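Local coordinates for protein glycosyl transferase family 9 (Veillonella parvula, PDB 3TOV) that probably transfers a sugar, perhaps a heptose, from a nucleotide-activated donor to an acceptor, using a two-domain GT-B fold, at residues I283-P289 with H301-T307; F190-S194 with N268-M273; L62-D66 with V80-I84. All blocks are in the same frame, centred on the assembly; numbering follows the deposited sequence.

Contact 1. Residues I283-P289 with H301-T307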
loop_
_atom_site.group_PDB
_atom_site.type_symbol
_atom_site.label_atom_id
_atom_site.label_comp_id
_atom_site.label_asym_id
_atom_site.label_seq_id
_atom_site.Cartn_x
_atom_site.Cartn_y
_atom_site.Cartn_z
ATOM N N ILE A 283 -8.284 -7.891 -6.677
ATOM C CA ILE A 283 -8.018 -6.597 -7.272
ATOM C C ILE A 283 -8.160 -6.595 -8.783
ATOM O O ILE A 283 -7.609 -7.449 -9.463
ATOM C CB ILE A 283 -6.577 -6.164 -6.964
ATOM C CG1 ILE A 283 -6.334 -6.087 -5.446
ATOM C CG2 ILE A 283 -6.261 -4.860 -7.676
ATOM C CD1 ILE A 283 -7.208 -5.067 -4.731
ATOM N N VAL A 284 -8.910 -5.641 -9.315
ATOM C CA VAL A 284 -8.795 -5.325 -10.732
ATOM C C VAL A 284 -8.050 -4.002 -10.763
ATOM O O VAL A 284 -8.528 -3.002 -10.223
ATOM C CB VAL A 284 -10.159 -5.194 -11.445
ATOM C CG1 VAL A 284 -9.948 -4.718 -12.863
ATOM C CG2 VAL A 284 -10.919 -6.523 -11.457
ATOM N N ALA A 285 -6.869 -3.996 -11.362
ATOM C CA ALA A 285 -6.007 -2.833 -11.273
ATOM C C ALA A 285 -5.721 -2.235 -12.646
ATOM O O ALA A 285 -5.312 -2.938 -13.562
ATOM C CB ALA A 285 -4.719 -3.199 -10.572
ATOM N N LEU A 286 -5.919 -0.930 -12.783
ATOM C CA LEU A 286 -5.762 -0.289 -14.076
ATOM C C LEU A 286 -4.428 0.411 -14.209
ATOM O O LEU A 286 -4.279 1.549 -13.777
ATOM C CB LEU A 286 -6.889 0.706 -14.326
ATOM C CG LEU A 286 -8.211 0.116 -14.807
ATOM C CD1 LEU A 286 -8.907 -0.666 -13.716
ATOM C CD2 LEU A 286 -9.093 1.233 -15.283
ATOM N N TYR A 287 -3.459 -0.278 -14.806
ATOM C CA TYR A 287 -2.199 0.336 -15.204
ATOM C C TYR A 287 -2.329 0.717 -16.659
ATOM O O TYR A 287 -2.894 -0.034 -17.457
ATOM C CB TYR A 287 -1.083 -0.680 -15.060
ATOM C CG TYR A 287 -0.686 -0.935 -13.635
ATOM C CD1 TYR A 287 0.556 -0.530 -13.167
ATOM C CD2 TYR A 287 -1.556 -1.555 -12.748
ATOM C CE1 TYR A 287 0.926 -0.743 -11.862
ATOM C CE2 TYR A 287 -1.196 -1.770 -11.431
ATOM C CZ TYR A 287 0.049 -1.361 -10.995
ATOM O OH TYR A 287 0.441 -1.566 -9.692
ATOM N N GLY A 288 -1.827 1.873 -17.047
ATOM C CA GLY A 288 -1.968 2.241 -18.447
ATOM C C GLY A 288 -0.883 1.560 -19.254
ATOM O O GLY A 288 -0.863 0.332 -19.391
ATOM N N PRO A 289 0.032 2.373 -19.785
ATOM C CA PRO A 289 1.348 2.024 -20.312
ATOM C C PRO A 289 2.356 1.991 -19.171
ATOM O O PRO A 289 3.536 2.280 -19.375
ATOM C CB PRO A 289 1.670 3.225 -21.193
ATOM C CG PRO A 289 1.065 4.363 -20.446
ATOM C CD PRO A 289 -0.242 3.813 -19.920
ATOM N N HIS A 301 -4.315 -11.939 -5.319
ATOM C CA HIS A 301 -5.240 -12.450 -6.305
ATOM C C HIS A 301 -5.765 -11.253 -7.096
ATOM O O HIS A 301 -6.779 -10.661 -6.750
ATOM C CB HIS A 301 -6.386 -13.227 -5.656
ATOM C CG HIS A 301 -7.310 -13.878 -6.647
ATOM N ND1 HIS A 301 -8.634 -14.159 -6.368
ATOM C CD2 HIS A 301 -7.098 -14.302 -7.920
ATOM C CE1 HIS A 301 -9.193 -14.731 -7.421
ATOM N NE2 HIS A 301 -8.284 -14.830 -8.376
ATOM N N ALA A 302 -5.058 -10.890 -8.161
ATOM C CA ALA A 302 -5.440 -9.726 -8.946
ATOM C C ALA A 302 -5.390 -9.968 -10.460
ATOM O O ALA A 302 -5.147 -11.071 -10.933
ATOM C CB ALA A 302 -4.567 -8.522 -8.563
ATOM N N ILE A 303 -5.648 -8.910 -11.210
ATOM C CA ILE A 303 -5.571 -8.921 -12.656
ATOM C C ILE A 303 -5.251 -7.486 -13.018
ATOM O O ILE A 303 -6.019 -6.570 -12.733
ATOM C CB ILE A 303 -6.925 -9.250 -13.323
ATOM C CG1 ILE A 303 -7.356 -10.681 -13.081
ATOM C CG2 ILE A 303 -6.876 -9.019 -14.820
ATOM C CD1 ILE A 303 -8.726 -10.926 -13.675
ATOM N N VAL A 304 -4.111 -7.295 -13.652
ATOM C CA VAL A 304 -3.650 -5.983 -14.027
ATOM C C VAL A 304 -3.946 -5.752 -15.505
ATOM O O VAL A 304 -3.523 -6.524 -16.360
ATOM C CB VAL A 304 -2.158 -5.897 -13.733
ATOM C CG1 VAL A 304 -1.550 -4.588 -14.238
ATOM C CG2 VAL A 304 -1.958 -6.095 -12.256
ATOM N N LEU A 305 -4.699 -4.700 -15.804
ATOM C CA LEU A 305 -5.049 -4.395 -17.180
ATOM C C LEU A 305 -4.089 -3.352 -17.693
ATOM O O LEU A 305 -4.130 -2.215 -17.239
ATOM C CB LEU A 305 -6.488 -3.872 -17.278
ATOM C CG LEU A 305 -7.553 -4.748 -16.601
ATOM C CD1 LEU A 305 -8.919 -4.081 -16.554
ATOM C CD2 LEU A 305 -7.631 -6.116 -17.266
ATOM N N GLU A 306 -3.215 -3.739 -18.622
ATOM C CA GLU A 306 -2.333 -2.774 -19.264
ATOM C C GLU A 306 -2.550 -2.672 -20.775
ATOM O O GLU A 306 -3.314 -3.432 -21.365
ATOM C CB GLU A 306 -0.867 -3.047 -18.920
ATOM C CG GLU A 306 -0.575 -4.484 -18.520
ATOM C CD GLU A 306 0.851 -4.678 -18.018
ATOM O OE1 GLU A 306 1.676 -3.730 -18.128
ATOM O OE2 GLU A 306 1.128 -5.789 -17.515
ATOM N N THR A 307 -1.881 -1.705 -21.387
ATOM C CA THR A 307 -2.034 -1.415 -22.803
ATOM C C THR A 307 -1.985 -2.627 -23.771
ATOM O O THR A 307 -2.890 -2.779 -24.590
ATOM C CB THR A 307 -1.038 -0.321 -23.242
ATOM O OG1 THR A 307 -1.389 0.921 -22.622
ATOM C CG2 THR A 307 -1.066 -0.152 -24.765
#
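I283-L286 and A302-L305 pair as parallel strands of a Rossmann-like sheet. They are the two strands of a beta-alpha-beta unit whose link holds the short helix 292-295. Strand 302-305 is the outermost strand here. The short strand axes run 4.8 Å apart at an angle of 16°.

Backbone hydrogen bonds form the ladder. I283 N donates to H301 O, 3.2 Å away. A285 lies between I303 and L305 and bonds to both: A285 N meets I303 O at 3.0 Å, and L305 N meets A285 O at 2.9 Å. The last bond is straight. The bonds from I303 N to I283 O and from Y287 N to L305 O are weak.

Apolar contacts flank the ladder on both faces. V284 and L305 share one face, where V284 CG1 comes to 3.9 Å from L305 CD1, the two side chains crossing obliquely. Here V284 and I303 also pack on L344 of helix 334-347. The other face carries I283, A285, A302 and V304. I283 CB and A302 CB lie side by side across the pair. V304 CG1 stands anti to its own N (chi1 174°) and reaches the CG-CD2 side of the Y287 ring, 3.4 Å from Y287 CD2. It arrives obliquely. The Y287 ring also has A285 CB at its edge and touches M273 of helix 271-277.

Polar contacts close the end where the strands stop. G288 O takes two donors of T307, the first residue of helix 307-316. The T307 OG1 bond is weak. T307 N lies 3.0 Å from G288 O and sits 43° out of the carbonyl plane.

Contact 2. Residues F190-S194 with N268-M273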
loop_
_atom_site.group_PDB
_atom_site.type_symbol
_atom_site.label_atom_id
_atom_site.label_comp_id
_atom_site.label_asym_id
_atom_site.label_seq_id
_atom_site.Cartn_x
_atom_site.Cartn_y
_atom_site.Cartn_z
ATOM N N PHE A 190 -14.810 0.709 -5.471
ATOM C CA PHE A 190 -13.986 1.458 -6.405
ATOM C C PHE A 190 -13.131 2.482 -5.684
ATOM O O PHE A 190 -13.617 3.247 -4.854
ATOM C CB PHE A 190 -14.867 2.224 -7.381
ATOM C CG PHE A 190 -15.811 1.364 -8.139
ATOM C CD1 PHE A 190 -15.569 1.055 -9.469
ATOM C CD2 PHE A 190 -16.945 0.851 -7.526
ATOM C CE1 PHE A 190 -16.443 0.258 -10.169
ATOM C CE2 PHE A 190 -17.824 0.046 -8.228
ATOM C CZ PHE A 190 -17.575 -0.245 -9.549
ATOM N N ASN A 191 -11.854 2.500 -6.025
ATOM C CA ASN A 191 -10.961 3.561 -5.621
ATOM C C ASN A 191 -10.406 4.137 -6.912
ATOM O O ASN A 191 -9.459 3.610 -7.480
ATOM C CB ASN A 191 -9.856 3.015 -4.702
ATOM C CG ASN A 191 -8.646 3.939 -4.605
ATOM O OD1 ASN A 191 -8.770 5.153 -4.388
ATOM N ND2 ASN A 191 -7.461 3.360 -4.765
ATOM N N ILE A 192 -11.042 5.199 -7.392
ATOM C CA ILE A 192 -10.595 5.921 -8.576
ATOM C C ILE A 192 -9.756 7.126 -8.141
ATOM O O ILE A 192 -9.635 7.422 -6.940
ATOM C CB ILE A 192 -11.816 6.428 -9.367
ATOM C CG1 ILE A 192 -12.123 7.895 -9.034
ATOM C CG2 ILE A 192 -13.046 5.588 -9.046
ATOM C CD1 ILE A 192 -13.609 8.284 -9.154
ATOM N N GLY A 193 -9.177 7.831 -9.101
ATOM C CA GLY A 193 -8.584 9.118 -8.791
ATOM C C GLY A 193 -7.191 9.124 -8.192
ATOM O O GLY A 193 -6.870 8.362 -7.270
ATOM N N SER A 194 -6.371 10.025 -8.727
ATOM C CA SER A 194 -4.961 10.110 -8.407
ATOM C C SER A 194 -4.541 11.539 -8.684
ATOM O O SER A 194 -5.195 12.235 -9.458
ATOM C CB SER A 194 -4.158 9.140 -9.296
ATOM O OG SER A 194 -2.752 9.317 -9.178
ATOM N N ASN A 268 -6.943 2.267 -9.619
ATOM C CA ASN A 268 -5.705 2.673 -10.285
ATOM C C ASN A 268 -4.471 2.399 -9.417
ATOM O O ASN A 268 -4.606 1.961 -8.276
ATOM C CB ASN A 268 -5.772 4.144 -10.667
ATOM C CG ASN A 268 -6.088 5.033 -9.486
ATOM O OD1 ASN A 268 -6.523 4.553 -8.442
ATOM N ND2 ASN A 268 -5.868 6.335 -9.642
ATOM N N ASP A 269 -3.268 2.610 -9.947
ATOM C CA ASP A 269 -2.089 2.413 -9.105
ATOM C C ASP A 269 -2.025 3.559 -8.134
ATOM O O ASP A 269 -1.688 4.683 -8.502
ATOM C CB ASP A 269 -0.749 2.204 -9.862
ATOM C CG ASP A 269 -0.677 2.926 -11.216
ATOM O OD1 ASP A 269 -1.702 3.015 -11.939
ATOM O OD2 ASP A 269 0.435 3.380 -11.577
ATOM N N SER A 270 -2.418 3.262 -6.901
ATOM C CA SER A 270 -2.395 4.219 -5.798
ATOM C C SER A 270 -2.435 3.450 -4.481
ATOM O O SER A 270 -2.964 2.330 -4.422
ATOM C CB SER A 270 -3.560 5.218 -5.893
ATOM O OG SER A 270 -4.822 4.590 -5.723
ATOM N N GLY A 271 -1.872 4.055 -3.438
ATOM C CA GLY A 271 -1.730 3.421 -2.139
ATOM C C GLY A 271 -2.916 2.616 -1.634
ATOM O O GLY A 271 -2.744 1.533 -1.077
ATOM N N PRO A 272 -4.133 3.146 -1.803
ATOM C CA PRO A 272 -5.319 2.395 -1.374
ATOM C C PRO A 272 -5.411 1.012 -2.011
ATOM O O PRO A 272 -6.066 0.141 -1.445
ATOM C CB PRO A 272 -6.475 3.270 -1.852
ATOM C CG PRO A 272 -5.909 4.650 -1.848
ATOM C CD PRO A 272 -4.468 4.510 -2.243
HETATM N N MSE A 273 -4.780 0.818 -3.167
HETATM C CA MSE A 273 -4.749 -0.503 -3.797
HETATM C C MSE A 273 -4.005 -1.520 -2.925
HETATM O O MSE A 273 -4.441 -2.661 -2.774
HETATM C CB MSE A 273 -4.100 -0.422 -5.170
HETATM C CG MSE A 273 -4.140 -1.721 -5.958
HETATM SE SE MSE A 273 -2.870 -1.719 -7.440
HETATM C CE MSE A 273 -1.180 -1.739 -6.463
#
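The I192-N268 and S194-S270 pairs bring the two backbones closest, with I192 CA 6.1 Å from N268 CA and S194 CA 6.9 Å from S270 CA. No backbone hydrogen bond joins the segments. Both chains are leaving neighbouring parallel strands, 187-191 and 264-268, at their C-terminal ends. G193 turns with a positive phi of 82°, which glycine adopts easily. In the other segment M273 N bonds to S270 O at 2.7 Å, near the start of helix 271-277.

Side-chain amides and one hydroxyl bridge the gap. N191 holds CG anti to its backbone N (chi1 161°), which carries the amide across to S270 and P272. N191 ND2 donates to S270 OG at 3.1 Å, with S270 OG tilted a little from the amide plane. N191 ND2 has a second, weak bond to T267 OG1. The N191 amide also lies against the ring of P272, crossing it at about a right angle, with N191 CG 3.6 Å from P272 CB.

S270 OG relays the bond onward. It accepts from N191 and donates to N268 OD1 at 3.2 Å, standing 51° above the plane of that carbonyl. N268 ND2 points the other way, to K199 O, and makes a weak but straight bond to G193 O at 3.3 Å. Bonds at both ends of the N268 amide fix its rotation. The S194 CB group packs beside N268 ND2.

In a Rossmann-like sheet, the loops after the C-terminal strand ends commonly line the ligand site. The D269-S270-G271-P272 turn before a helix resembles the family's donor-phosphate loop, so these bonds probably help set the backbone of that loop beside the donor site of the C-terminal GT-B domain.

Contact 3. Residues L62-D66 with V80-I84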
loop_
_atom_site.group_PDB
_atom_site.type_symbol
_atom_site.label_atom_id
_atom_site.label_comp_id
_atom_site.label_asym_id
_atom_site.label_seq_id
_atom_site.Cartn_x
_atom_site.Cartn_y
_atom_site.Cartn_z
ATOM N N LEU A 62 6.227 1.117 18.161
ATOM C CA LEU A 62 6.055 1.984 17.004
ATOM C C LEU A 62 6.119 3.447 17.441
ATOM O O LEU A 62 5.375 3.874 18.333
ATOM C CB LEU A 62 4.700 1.690 16.358
ATOM C CG LEU A 62 4.137 2.633 15.298
ATOM C CD1 LEU A 62 5.107 2.721 14.176
ATOM C CD2 LEU A 62 2.815 2.113 14.811
ATOM N N ILE A 63 7.014 4.211 16.824
ATOM C CA ILE A 63 7.202 5.616 17.184
ATOM C C ILE A 63 7.101 6.495 15.939
ATOM O O ILE A 63 7.771 6.229 14.935
ATOM C CB ILE A 63 8.556 5.858 17.929
ATOM C CG1 ILE A 63 9.530 6.650 17.072
ATOM C CG2 ILE A 63 9.206 4.543 18.399
ATOM C CD1 ILE A 63 10.834 6.894 17.783
ATOM N N VAL A 64 6.256 7.526 15.994
ATOM C CA VAL A 64 5.928 8.306 14.796
ATOM C C VAL A 64 6.656 9.647 14.753
ATOM O O VAL A 64 7.279 10.029 15.728
ATOM C CB VAL A 64 4.410 8.521 14.688
ATOM C CG1 VAL A 64 3.695 7.464 15.488
ATOM C CG2 VAL A 64 4.027 9.903 15.185
ATOM N N VAL A 65 6.608 10.348 13.619
ATOM C CA VAL A 65 7.192 11.694 13.531
ATOM C C VAL A 65 6.342 12.650 12.690
ATOM O O VAL A 65 5.651 12.211 11.776
ATOM C CB VAL A 65 8.628 11.682 12.934
ATOM C CG1 VAL A 65 9.310 10.365 13.186
ATOM C CG2 VAL A 65 8.580 11.990 11.444
ATOM N N ASP A 66 6.406 13.950 12.984
ATOM C CA ASP A 66 5.731 14.952 12.154
ATOM C C ASP A 66 6.705 15.683 11.245
ATOM O O ASP A 66 7.908 15.447 11.300
ATOM C CB ASP A 66 4.989 15.977 13.013
ATOM C CG ASP A 66 4.094 15.330 14.042
ATOM O OD1 ASP A 66 4.564 14.387 14.718
ATOM O OD2 ASP A 66 2.926 15.758 14.167
ATOM N N VAL A 80 13.193 12.074 18.319
ATOM C CA VAL A 80 12.973 10.632 18.171
ATOM C C VAL A 80 14.177 9.777 18.576
ATOM O O VAL A 80 14.029 8.778 19.292
ATOM C CB VAL A 80 12.586 10.288 16.719
ATOM C CG1 VAL A 80 13.168 8.929 16.303
ATOM C CG2 VAL A 80 11.066 10.354 16.541
ATOM N N ALA A 81 15.360 10.162 18.106
ATOM C CA ALA A 81 16.574 9.483 18.501
ATOM C C ALA A 81 16.707 9.478 20.033
ATOM O O ALA A 81 16.797 8.415 20.650
ATOM C CB ALA A 81 17.778 10.134 17.838
ATOM N N ARG A 82 16.701 10.660 20.646
ATOM C CA ARG A 82 16.643 10.763 22.103
ATOM C C ARG A 82 15.590 9.821 22.691
ATOM O O ARG A 82 15.895 9.011 23.568
ATOM C CB ARG A 82 16.333 12.200 22.523
ATOM C CG ARG A 82 17.126 12.707 23.722
ATOM C CD ARG A 82 17.588 14.142 23.468
ATOM N NE ARG A 82 16.877 14.748 22.339
ATOM C CZ ARG A 82 16.780 16.057 22.122
ATOM N NH1 ARG A 82 17.338 16.917 22.966
ATOM N NH2 ARG A 82 16.112 16.510 21.067
ATOM N N GLU A 83 14.358 9.935 22.200
ATOM C CA GLU A 83 13.244 9.092 22.640
ATOM C C GLU A 83 13.569 7.601 22.551
ATOM O O GLU A 83 13.312 6.842 23.488
ATOM C CB GLU A 83 11.985 9.402 21.827
ATOM C CG GLU A 83 10.707 8.733 22.334
ATOM C CD GLU A 83 9.513 8.932 21.388
ATOM O OE1 GLU A 83 8.481 8.250 21.580
ATOM O OE2 GLU A 83 9.601 9.764 20.452
ATOM N N ILE A 84 14.130 7.184 21.421
ATOM C CA ILE A 84 14.514 5.790 21.228
ATOM C C ILE A 84 15.546 5.354 22.254
ATOM O O ILE A 84 15.448 4.270 22.818
ATOM C CB ILE A 84 15.076 5.563 19.814
ATOM C CG1 ILE A 84 13.935 5.435 18.806
ATOM C CG2 ILE A 84 15.942 4.321 19.770
ATOM C CD1 ILE A 84 14.396 5.460 17.366
#
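I84 N donates to V80 O at 2.7 Å, one turn of helix 70-87, and so sets V80 and I84 on the same side, facing I63. No hydrogen bond crosses between the segments. Strand 62-65 and helix 80-84 run nearly antiparallel, at 163°, with axes 10.1 Å apart. The helix packs on the sheet of the N-terminal Rossmann-like domain. It belongs to the crossover from the edge strand 61-65 to the inner strand 92-95.

I63 carries the contact. Its CD1 sits in the notch formed by V80 and I84: I63 CD1 is 3.4 Å from V80 CG1 and 3.6 Å from I84 CG1. I63 meets V80 obliquely and I84 at about a right angle. I84 CG1 points anti to its carbonyl carbon, at chi1 -80°, which brings the CG1 branch against the I63 methyl.

V80 is shared by two strand residues. Its CG1 and CG2 both lie at I63 CD1, while V80 CG2 also meets V65 CG1 at 3.8 Å. The V65 and V80 side chains cross at about a right angle. V80 also touches L105 of helix 100-109, and I84 touches I109 of the same helix.

E83, on the exposed side of the helix, has an extended chain, and its OE2 stops 4.1 Å from I63 CD1. E83 OE2 also lies near E79 OE1, a like charge, which may raise the pKa of one of the two carboxylates.

With branched aliphatic groups alone meeting in the centre, what joins the two segments here is apolar packing, with no hydrogen bond between them.

Contacts 1 and 2 belong to the same C-terminal sheet and touch; their centres are 11 Å apart. Helix 271-277 leads from one to strand 283-286 of the other. The selenomethionine M273 of contact 2 packs on contact 1: its SE lies 3.9 Å from A285 CB, and its CE lies 3.6 Å from Y287 OH. D269 also packs on Y287. Contact 3 is in the other Rossmann-like domain. Its centre is about 30 Å from that of contact 2 and about 38 Å from that of contact 1, with nearest atoms about 17 Å and 23 Å away. In a GT-B enzyme the catalytic cleft runs between two such domains. Contact 2 probably lies closest to the donor site; contact 3 is peripheral packing.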